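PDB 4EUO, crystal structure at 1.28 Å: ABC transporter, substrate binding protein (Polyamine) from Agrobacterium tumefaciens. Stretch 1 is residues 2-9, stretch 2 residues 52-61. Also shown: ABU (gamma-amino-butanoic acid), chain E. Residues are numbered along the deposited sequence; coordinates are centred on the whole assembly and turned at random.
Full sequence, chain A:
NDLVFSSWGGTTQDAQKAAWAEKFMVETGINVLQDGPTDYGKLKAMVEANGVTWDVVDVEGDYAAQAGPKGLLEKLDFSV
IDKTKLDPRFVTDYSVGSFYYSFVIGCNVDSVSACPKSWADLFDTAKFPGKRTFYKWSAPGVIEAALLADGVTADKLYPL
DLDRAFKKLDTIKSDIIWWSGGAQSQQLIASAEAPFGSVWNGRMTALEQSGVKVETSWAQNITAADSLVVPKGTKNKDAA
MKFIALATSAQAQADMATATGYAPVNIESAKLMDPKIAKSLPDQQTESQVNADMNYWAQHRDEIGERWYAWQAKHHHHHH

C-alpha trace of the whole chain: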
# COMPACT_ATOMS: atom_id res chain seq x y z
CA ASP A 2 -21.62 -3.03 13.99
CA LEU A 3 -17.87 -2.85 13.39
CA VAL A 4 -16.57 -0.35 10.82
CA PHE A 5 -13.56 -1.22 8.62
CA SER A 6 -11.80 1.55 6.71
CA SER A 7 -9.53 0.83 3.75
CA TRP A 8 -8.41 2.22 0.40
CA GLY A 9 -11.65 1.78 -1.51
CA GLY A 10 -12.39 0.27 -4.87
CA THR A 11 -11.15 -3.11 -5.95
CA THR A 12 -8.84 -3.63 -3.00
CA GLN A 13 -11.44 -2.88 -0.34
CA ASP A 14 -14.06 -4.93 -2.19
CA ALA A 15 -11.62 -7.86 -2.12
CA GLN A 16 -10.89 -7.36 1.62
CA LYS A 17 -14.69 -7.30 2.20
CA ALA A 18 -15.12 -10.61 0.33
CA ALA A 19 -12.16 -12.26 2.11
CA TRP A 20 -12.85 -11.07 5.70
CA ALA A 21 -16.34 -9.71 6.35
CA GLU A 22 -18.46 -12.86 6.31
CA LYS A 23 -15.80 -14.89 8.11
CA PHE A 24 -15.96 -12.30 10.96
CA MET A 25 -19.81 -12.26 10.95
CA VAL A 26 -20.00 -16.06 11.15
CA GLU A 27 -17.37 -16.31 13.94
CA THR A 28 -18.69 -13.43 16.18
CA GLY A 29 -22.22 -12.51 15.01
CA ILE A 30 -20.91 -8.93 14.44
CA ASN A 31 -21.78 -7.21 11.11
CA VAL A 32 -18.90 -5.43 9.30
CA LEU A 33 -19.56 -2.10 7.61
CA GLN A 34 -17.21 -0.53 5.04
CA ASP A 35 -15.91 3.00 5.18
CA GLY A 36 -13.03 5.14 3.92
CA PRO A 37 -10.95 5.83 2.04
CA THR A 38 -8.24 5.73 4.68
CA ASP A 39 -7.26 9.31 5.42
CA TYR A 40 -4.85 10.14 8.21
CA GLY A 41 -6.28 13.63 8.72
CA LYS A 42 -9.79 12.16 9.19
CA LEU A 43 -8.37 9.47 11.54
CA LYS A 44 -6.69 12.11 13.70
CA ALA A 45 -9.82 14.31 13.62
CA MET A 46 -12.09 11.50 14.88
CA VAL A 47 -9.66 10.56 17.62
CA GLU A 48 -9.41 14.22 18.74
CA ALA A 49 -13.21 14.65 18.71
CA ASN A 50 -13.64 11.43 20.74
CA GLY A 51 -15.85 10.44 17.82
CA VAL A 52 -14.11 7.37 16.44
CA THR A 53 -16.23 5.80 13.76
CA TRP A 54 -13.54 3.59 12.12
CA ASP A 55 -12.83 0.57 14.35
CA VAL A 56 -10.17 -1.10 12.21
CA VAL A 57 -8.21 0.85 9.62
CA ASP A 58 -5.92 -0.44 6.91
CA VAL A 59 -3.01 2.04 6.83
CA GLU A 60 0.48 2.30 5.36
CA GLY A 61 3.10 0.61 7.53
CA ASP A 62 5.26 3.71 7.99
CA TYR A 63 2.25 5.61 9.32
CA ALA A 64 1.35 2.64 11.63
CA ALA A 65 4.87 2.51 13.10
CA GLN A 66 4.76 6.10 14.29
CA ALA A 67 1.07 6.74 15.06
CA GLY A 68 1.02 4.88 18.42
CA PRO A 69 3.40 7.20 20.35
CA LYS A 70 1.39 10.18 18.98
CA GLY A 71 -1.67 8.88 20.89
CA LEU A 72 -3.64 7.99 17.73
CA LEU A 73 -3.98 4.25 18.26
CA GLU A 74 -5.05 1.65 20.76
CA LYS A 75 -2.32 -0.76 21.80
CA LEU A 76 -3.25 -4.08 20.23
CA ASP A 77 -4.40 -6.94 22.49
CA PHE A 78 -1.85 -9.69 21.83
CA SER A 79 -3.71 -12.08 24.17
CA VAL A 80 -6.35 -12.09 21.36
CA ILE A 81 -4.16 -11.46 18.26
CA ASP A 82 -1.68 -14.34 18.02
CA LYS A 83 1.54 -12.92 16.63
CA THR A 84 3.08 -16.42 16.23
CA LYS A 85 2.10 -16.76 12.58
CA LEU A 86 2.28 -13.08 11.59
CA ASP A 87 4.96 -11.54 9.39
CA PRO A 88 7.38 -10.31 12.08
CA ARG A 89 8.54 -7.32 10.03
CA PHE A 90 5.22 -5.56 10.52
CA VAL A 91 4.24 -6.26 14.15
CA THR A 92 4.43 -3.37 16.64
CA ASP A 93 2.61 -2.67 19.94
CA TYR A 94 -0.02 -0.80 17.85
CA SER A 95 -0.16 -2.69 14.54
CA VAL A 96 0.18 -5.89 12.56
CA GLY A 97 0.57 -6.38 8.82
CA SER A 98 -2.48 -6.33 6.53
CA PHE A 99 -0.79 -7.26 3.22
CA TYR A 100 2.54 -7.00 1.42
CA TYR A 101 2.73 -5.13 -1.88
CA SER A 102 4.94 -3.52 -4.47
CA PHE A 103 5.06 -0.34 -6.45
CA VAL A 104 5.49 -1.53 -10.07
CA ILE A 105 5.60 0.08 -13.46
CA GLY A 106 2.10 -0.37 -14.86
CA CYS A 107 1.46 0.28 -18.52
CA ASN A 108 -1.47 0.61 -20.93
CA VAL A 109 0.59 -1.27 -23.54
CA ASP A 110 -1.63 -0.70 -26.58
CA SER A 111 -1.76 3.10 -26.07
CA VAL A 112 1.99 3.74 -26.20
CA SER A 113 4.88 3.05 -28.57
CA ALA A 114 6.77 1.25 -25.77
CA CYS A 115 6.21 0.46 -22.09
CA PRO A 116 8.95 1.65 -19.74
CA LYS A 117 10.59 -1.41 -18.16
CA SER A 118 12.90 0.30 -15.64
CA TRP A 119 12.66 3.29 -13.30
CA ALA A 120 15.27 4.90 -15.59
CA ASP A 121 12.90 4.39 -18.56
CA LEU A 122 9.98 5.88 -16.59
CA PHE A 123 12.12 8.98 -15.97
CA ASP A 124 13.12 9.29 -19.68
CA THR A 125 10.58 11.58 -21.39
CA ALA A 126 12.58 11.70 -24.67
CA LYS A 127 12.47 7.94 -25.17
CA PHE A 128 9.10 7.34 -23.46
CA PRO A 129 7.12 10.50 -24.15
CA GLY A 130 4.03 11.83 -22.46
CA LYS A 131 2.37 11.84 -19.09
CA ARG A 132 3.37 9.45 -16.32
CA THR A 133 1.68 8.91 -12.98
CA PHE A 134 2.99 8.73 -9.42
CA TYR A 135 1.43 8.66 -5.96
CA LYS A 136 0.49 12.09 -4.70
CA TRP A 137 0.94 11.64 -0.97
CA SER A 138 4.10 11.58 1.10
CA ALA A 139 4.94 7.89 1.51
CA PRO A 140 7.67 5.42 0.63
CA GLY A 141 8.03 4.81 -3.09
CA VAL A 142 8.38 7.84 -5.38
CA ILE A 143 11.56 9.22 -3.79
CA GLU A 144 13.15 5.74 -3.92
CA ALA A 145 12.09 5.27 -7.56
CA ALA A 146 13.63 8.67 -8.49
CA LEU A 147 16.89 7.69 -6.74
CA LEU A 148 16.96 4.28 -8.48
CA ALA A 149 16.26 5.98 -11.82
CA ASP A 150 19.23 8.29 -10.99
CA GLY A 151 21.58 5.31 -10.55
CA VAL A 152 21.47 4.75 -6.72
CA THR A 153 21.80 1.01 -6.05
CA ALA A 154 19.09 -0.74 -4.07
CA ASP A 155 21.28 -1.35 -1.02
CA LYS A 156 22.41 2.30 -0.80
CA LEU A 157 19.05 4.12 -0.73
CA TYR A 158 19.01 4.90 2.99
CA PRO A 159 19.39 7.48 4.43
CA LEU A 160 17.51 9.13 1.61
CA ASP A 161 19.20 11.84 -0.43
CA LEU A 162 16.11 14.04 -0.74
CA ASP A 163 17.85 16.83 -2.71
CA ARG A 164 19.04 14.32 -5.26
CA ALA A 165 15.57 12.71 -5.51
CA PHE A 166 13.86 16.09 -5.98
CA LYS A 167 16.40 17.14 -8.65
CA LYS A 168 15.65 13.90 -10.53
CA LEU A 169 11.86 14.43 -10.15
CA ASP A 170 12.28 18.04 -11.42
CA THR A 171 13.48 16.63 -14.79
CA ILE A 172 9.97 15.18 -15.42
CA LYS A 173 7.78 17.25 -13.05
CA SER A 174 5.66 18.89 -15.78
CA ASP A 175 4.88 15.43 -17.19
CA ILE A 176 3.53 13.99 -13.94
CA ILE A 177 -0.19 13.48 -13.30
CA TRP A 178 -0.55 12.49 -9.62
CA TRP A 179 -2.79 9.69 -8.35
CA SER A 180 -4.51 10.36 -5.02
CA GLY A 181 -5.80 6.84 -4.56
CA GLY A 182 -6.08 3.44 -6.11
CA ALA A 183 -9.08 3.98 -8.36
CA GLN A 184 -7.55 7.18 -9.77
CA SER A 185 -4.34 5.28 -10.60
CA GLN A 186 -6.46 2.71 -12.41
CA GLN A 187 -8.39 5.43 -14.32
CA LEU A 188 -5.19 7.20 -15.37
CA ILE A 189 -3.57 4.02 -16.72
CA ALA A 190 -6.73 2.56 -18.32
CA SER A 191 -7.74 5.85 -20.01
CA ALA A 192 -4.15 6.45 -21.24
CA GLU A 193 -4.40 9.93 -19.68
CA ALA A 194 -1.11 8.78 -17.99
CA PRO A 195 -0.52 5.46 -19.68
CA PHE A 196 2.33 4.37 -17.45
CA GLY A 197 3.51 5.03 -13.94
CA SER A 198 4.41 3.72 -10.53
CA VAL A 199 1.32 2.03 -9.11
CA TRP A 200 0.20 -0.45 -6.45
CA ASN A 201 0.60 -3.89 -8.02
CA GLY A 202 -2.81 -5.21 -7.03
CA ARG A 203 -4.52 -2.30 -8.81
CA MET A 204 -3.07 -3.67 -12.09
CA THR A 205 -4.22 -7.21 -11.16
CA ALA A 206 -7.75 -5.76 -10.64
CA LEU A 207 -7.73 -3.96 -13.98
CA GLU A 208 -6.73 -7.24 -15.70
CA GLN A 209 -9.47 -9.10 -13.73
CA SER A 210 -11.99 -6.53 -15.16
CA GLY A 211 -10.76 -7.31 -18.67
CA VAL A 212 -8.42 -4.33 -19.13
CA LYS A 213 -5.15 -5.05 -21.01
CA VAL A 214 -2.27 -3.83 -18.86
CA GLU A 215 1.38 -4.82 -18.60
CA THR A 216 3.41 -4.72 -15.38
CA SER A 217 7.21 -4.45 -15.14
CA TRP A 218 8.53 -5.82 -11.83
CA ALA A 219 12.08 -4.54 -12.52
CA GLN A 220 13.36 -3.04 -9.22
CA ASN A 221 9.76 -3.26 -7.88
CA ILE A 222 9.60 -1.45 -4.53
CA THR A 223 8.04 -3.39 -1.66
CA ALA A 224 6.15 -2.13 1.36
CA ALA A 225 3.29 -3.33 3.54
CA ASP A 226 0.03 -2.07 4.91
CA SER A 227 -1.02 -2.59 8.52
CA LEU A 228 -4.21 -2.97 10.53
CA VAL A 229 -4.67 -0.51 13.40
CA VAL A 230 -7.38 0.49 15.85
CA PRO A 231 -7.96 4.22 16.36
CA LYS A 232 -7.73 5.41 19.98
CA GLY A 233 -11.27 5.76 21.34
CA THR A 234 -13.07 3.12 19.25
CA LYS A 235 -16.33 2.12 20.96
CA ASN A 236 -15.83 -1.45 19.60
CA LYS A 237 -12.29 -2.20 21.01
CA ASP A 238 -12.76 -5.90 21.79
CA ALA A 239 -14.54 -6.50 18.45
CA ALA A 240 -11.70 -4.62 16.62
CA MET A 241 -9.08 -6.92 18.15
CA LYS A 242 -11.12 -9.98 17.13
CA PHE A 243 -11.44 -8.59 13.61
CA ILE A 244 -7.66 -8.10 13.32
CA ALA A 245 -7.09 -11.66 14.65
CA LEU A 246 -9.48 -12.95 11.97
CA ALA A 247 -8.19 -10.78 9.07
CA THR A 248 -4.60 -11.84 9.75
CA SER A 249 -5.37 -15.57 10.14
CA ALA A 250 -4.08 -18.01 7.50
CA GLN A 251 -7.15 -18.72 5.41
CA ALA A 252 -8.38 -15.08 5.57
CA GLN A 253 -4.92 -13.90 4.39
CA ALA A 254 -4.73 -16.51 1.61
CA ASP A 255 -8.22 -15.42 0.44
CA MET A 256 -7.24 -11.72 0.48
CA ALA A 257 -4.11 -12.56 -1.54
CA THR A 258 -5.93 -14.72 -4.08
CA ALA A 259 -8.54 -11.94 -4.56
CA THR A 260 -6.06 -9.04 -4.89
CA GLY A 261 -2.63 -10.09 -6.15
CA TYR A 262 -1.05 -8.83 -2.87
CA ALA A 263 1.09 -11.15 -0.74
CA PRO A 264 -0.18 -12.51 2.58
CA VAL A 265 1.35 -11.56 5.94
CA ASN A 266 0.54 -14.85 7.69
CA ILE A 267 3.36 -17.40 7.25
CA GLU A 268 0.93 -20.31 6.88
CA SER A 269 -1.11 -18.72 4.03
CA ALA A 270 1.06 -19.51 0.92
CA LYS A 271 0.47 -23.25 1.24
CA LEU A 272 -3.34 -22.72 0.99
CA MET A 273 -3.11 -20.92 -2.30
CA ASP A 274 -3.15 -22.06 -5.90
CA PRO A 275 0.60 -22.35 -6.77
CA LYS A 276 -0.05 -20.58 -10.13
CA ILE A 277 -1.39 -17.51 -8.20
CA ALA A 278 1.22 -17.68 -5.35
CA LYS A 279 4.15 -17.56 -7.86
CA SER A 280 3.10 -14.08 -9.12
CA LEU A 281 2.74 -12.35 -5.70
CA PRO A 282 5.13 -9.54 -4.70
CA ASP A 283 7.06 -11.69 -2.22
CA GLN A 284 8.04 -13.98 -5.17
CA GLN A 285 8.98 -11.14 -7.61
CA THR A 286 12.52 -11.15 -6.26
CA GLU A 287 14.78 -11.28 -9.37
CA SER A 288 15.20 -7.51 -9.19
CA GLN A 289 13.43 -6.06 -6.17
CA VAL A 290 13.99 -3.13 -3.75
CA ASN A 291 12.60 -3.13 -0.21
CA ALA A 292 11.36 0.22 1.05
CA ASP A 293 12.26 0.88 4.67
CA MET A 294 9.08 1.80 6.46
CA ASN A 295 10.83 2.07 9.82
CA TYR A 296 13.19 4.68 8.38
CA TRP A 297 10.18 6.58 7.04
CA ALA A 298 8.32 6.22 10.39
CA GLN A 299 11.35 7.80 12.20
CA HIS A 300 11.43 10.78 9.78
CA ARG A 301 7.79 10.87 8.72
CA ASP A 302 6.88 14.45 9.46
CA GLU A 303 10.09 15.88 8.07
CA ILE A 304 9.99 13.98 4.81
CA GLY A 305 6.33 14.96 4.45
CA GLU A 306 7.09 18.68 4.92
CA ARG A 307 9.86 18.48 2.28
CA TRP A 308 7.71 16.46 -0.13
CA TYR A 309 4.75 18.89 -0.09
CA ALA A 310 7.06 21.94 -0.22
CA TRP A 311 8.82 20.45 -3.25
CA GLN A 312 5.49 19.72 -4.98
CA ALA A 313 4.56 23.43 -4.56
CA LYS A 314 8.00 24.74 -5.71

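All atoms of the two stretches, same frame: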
# COMPACT_ATOMS: atom_id res chain seq x y z
N ASP A 2 -22.37 -2.64 15.19
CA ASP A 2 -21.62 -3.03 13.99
C ASP A 2 -20.19 -2.55 14.08
O ASP A 2 -19.94 -1.49 14.67
CB ASP A 2 -22.26 -2.42 12.75
CG ASP A 2 -23.71 -2.82 12.57
OD1 ASP A 2 -24.05 -3.98 12.86
OD2 ASP A 2 -24.50 -1.97 12.10
N LEU A 3 -19.27 -3.27 13.43
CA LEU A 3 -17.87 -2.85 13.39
C LEU A 3 -17.64 -2.17 12.06
O LEU A 3 -18.14 -2.65 11.05
CB LEU A 3 -16.98 -4.10 13.51
CG LEU A 3 -15.50 -3.83 13.54
CD1 LEU A 3 -14.96 -3.97 14.91
CD2 LEU A 3 -14.76 -4.74 12.58
N VAL A 4 -16.86 -1.06 12.05
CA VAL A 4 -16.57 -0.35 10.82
C VAL A 4 -15.09 -0.55 10.43
O VAL A 4 -14.20 -0.28 11.24
CB VAL A 4 -16.90 1.15 10.93
CG1 VAL A 4 -16.51 1.88 9.65
CG2 VAL A 4 -18.39 1.38 11.24
N PHE A 5 -14.88 -1.01 9.20
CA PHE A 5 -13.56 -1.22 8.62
C PHE A 5 -13.30 -0.20 7.55
O PHE A 5 -14.10 -0.07 6.64
CB PHE A 5 -13.47 -2.65 8.07
CG PHE A 5 -12.18 -2.95 7.33
CD1 PHE A 5 -10.97 -3.00 8.00
CD2 PHE A 5 -12.18 -3.16 5.96
CE1 PHE A 5 -9.78 -3.27 7.32
CE2 PHE A 5 -10.98 -3.42 5.28
CZ PHE A 5 -9.80 -3.50 5.97
N SER A 6 -12.19 0.56 7.70
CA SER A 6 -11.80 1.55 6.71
C SER A 6 -10.60 1.07 5.93
O SER A 6 -9.62 0.61 6.51
CB SER A 6 -11.43 2.87 7.39
OG SER A 6 -10.93 3.82 6.46
N SER A 7 -10.65 1.22 4.61
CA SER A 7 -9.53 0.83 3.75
C SER A 7 -9.47 1.77 2.54
O SER A 7 -10.00 2.88 2.60
CB SER A 7 -9.57 -0.66 3.42
OG SER A 7 -8.37 -1.05 2.77
N TRP A 8 -8.81 1.35 1.47
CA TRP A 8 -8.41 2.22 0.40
C TRP A 8 -9.40 2.28 -0.75
O TRP A 8 -9.07 2.85 -1.79
CB TRP A 8 -7.00 1.77 -0.06
CG TRP A 8 -6.01 1.92 1.06
CD1 TRP A 8 -5.74 1.01 2.04
CD2 TRP A 8 -5.26 3.09 1.37
NE1 TRP A 8 -4.87 1.55 2.96
CE2 TRP A 8 -4.57 2.84 2.59
CE3 TRP A 8 -5.14 4.37 0.78
CZ2 TRP A 8 -3.72 3.77 3.18
CZ3 TRP A 8 -4.32 5.31 1.39
CH2 TRP A 8 -3.59 5.00 2.56
N GLY A 9 -10.58 1.72 -0.54
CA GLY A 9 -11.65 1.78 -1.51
C GLY A 9 -11.45 0.88 -2.70
O GLY A 9 -10.44 0.17 -2.83
N VAL A 52 -14.65 8.39 17.34
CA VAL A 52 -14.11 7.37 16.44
C VAL A 52 -15.22 6.59 15.81
O VAL A 52 -16.08 6.03 16.52
CB VAL A 52 -13.10 6.47 17.17
CG1 VAL A 52 -12.70 5.30 16.28
CG2 VAL A 52 -11.89 7.28 17.58
N THR A 53 -15.23 6.56 14.49
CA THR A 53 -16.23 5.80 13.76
C THR A 53 -15.61 4.71 12.90
O THR A 53 -16.32 3.96 12.25
CB THR A 53 -17.12 6.72 12.95
OG1 THR A 53 -16.35 7.37 11.96
CG2 THR A 53 -17.87 7.72 13.83
N TRP A 54 -14.27 4.66 12.84
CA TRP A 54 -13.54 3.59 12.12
C TRP A 54 -12.94 2.73 13.21
O TRP A 54 -12.13 3.21 13.97
CB TRP A 54 -12.43 4.20 11.27
CG TRP A 54 -12.87 5.04 10.11
CD1 TRP A 54 -14.13 5.18 9.60
CD2 TRP A 54 -12.02 5.87 9.30
NE1 TRP A 54 -14.11 6.02 8.51
CE2 TRP A 54 -12.83 6.48 8.32
CE3 TRP A 54 -10.65 6.19 9.34
CZ2 TRP A 54 -12.31 7.37 7.36
CZ3 TRP A 54 -10.13 7.06 8.37
CH2 TRP A 54 -10.96 7.64 7.41
N ASP A 55 -13.33 1.45 13.29
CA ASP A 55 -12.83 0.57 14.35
C ASP A 55 -11.52 -0.13 13.99
O ASP A 55 -10.67 -0.32 14.85
CB ASP A 55 -13.93 -0.45 14.71
CG ASP A 55 -15.18 0.27 15.17
OD1 ASP A 55 -15.06 1.09 16.09
OD2 ASP A 55 -16.23 0.08 14.54
N VAL A 56 -11.40 -0.51 12.73
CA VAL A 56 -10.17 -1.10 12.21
C VAL A 56 -9.87 -0.33 10.94
O VAL A 56 -10.75 -0.14 10.10
CB VAL A 56 -10.29 -2.61 11.95
CG1 VAL A 56 -9.02 -3.14 11.26
CG2 VAL A 56 -10.53 -3.37 13.27
N VAL A 57 -8.62 0.12 10.81
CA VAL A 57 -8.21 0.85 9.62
C VAL A 57 -7.00 0.16 8.98
O VAL A 57 -6.04 -0.19 9.66
CB VAL A 57 -7.86 2.32 9.96
CG1 VAL A 57 -7.61 3.15 8.69
CG2 VAL A 57 -8.96 3.01 10.79
N ASP A 58 -7.07 0.03 7.67
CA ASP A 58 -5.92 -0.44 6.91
C ASP A 58 -5.12 0.83 6.53
O ASP A 58 -5.62 1.74 5.86
CB ASP A 58 -6.42 -1.17 5.67
CG ASP A 58 -5.32 -1.71 4.79
OD1 ASP A 58 -4.44 -0.91 4.41
OD2 ASP A 58 -5.34 -2.91 4.51
N VAL A 59 -3.87 0.87 7.02
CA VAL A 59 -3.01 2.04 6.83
C VAL A 59 -1.68 1.62 6.22
O VAL A 59 -1.33 0.44 6.22
CB VAL A 59 -2.75 2.78 8.18
CG1 VAL A 59 -4.04 3.30 8.79
CG2 VAL A 59 -2.00 1.88 9.17
N GLU A 60 -0.87 2.61 5.79
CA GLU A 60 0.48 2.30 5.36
C GLU A 60 1.35 1.98 6.56
O GLU A 60 1.20 2.61 7.63
CB GLU A 60 1.03 3.49 4.56
CG GLU A 60 0.36 3.55 3.18
CD GLU A 60 0.26 4.94 2.57
OE1 GLU A 60 0.08 5.93 3.30
OE2 GLU A 60 0.27 5.01 1.32
N GLY A 61 2.30 1.04 6.39
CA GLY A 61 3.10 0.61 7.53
C GLY A 61 3.97 1.68 8.17
O GLY A 61 4.22 1.62 9.39
N ABU E . -1.29 1.30 0.73
CD ABU E . -1.51 0.31 -0.33
CB ABU E . -2.95 0.32 -0.80
CG ABU E . -3.12 -0.72 -1.86
C ABU E . -4.48 -0.75 -2.53
O ABU E . -4.57 -1.38 -3.69
OXT ABU E . -5.51 -0.07 -2.08

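What holds the two strands together? Strands 3-6 and 56-60 run parallel, their directions 8° apart, and the backbone of the first alternates between accepting and donating. Val56 N donates to Val4 O at 3.2 Å, Ser6 N donates to Val56 O at 2.9 Å, and Asp58 N donates to Ser6 O at 2.9 Å, all nearly straight. Val56 O and Ser6 O each take a further CA-H...O contact, from Phe5 CA and Val57 CA respectively, both at 3.4 Å.

How is the ladder finished at its start, where Asp55 precedes the strand? Here a side chain takes over the acceptor's role. Val4 N donates to Asp55 OD2 at 2.8 Å, with an angle of 164°, while Asp55 N donates to Val4 O at 2.8 Å, more bent at 142°. Val4 O therefore accepts two backbone hydrogens, from Asp55 and Val56. The other carboxylate oxygen, Asp55 OD1, is hydrogen-bonded elsewhere in the structure.

What satisfies the indole nitrogen of Trp8? Its NE1 donates to Asp58 OD1 at 2.9 Å, with a bent angle of 135°. Asp58 OD2 finds its partner elsewhere, so both oxygens are engaged. Asp58 OD1 lies at the ring edge, near its plane, while ABU CB lies over one face of the indole.

Which contacts need no polar partner? Ser6 CB sits over the face of Trp54, 3.8 Å from the centroid of its five-membered ring, in a CH-pi contact; Ser6 OG and Trp54 NE1 are both hydrogen-bonded elsewhere. Phe5 and Val56 lie on one face of the sheet, Ser6 and Val57 on the other; on the first, Phe5 CD1 approaches Val56 CG1 to 3.8 Å.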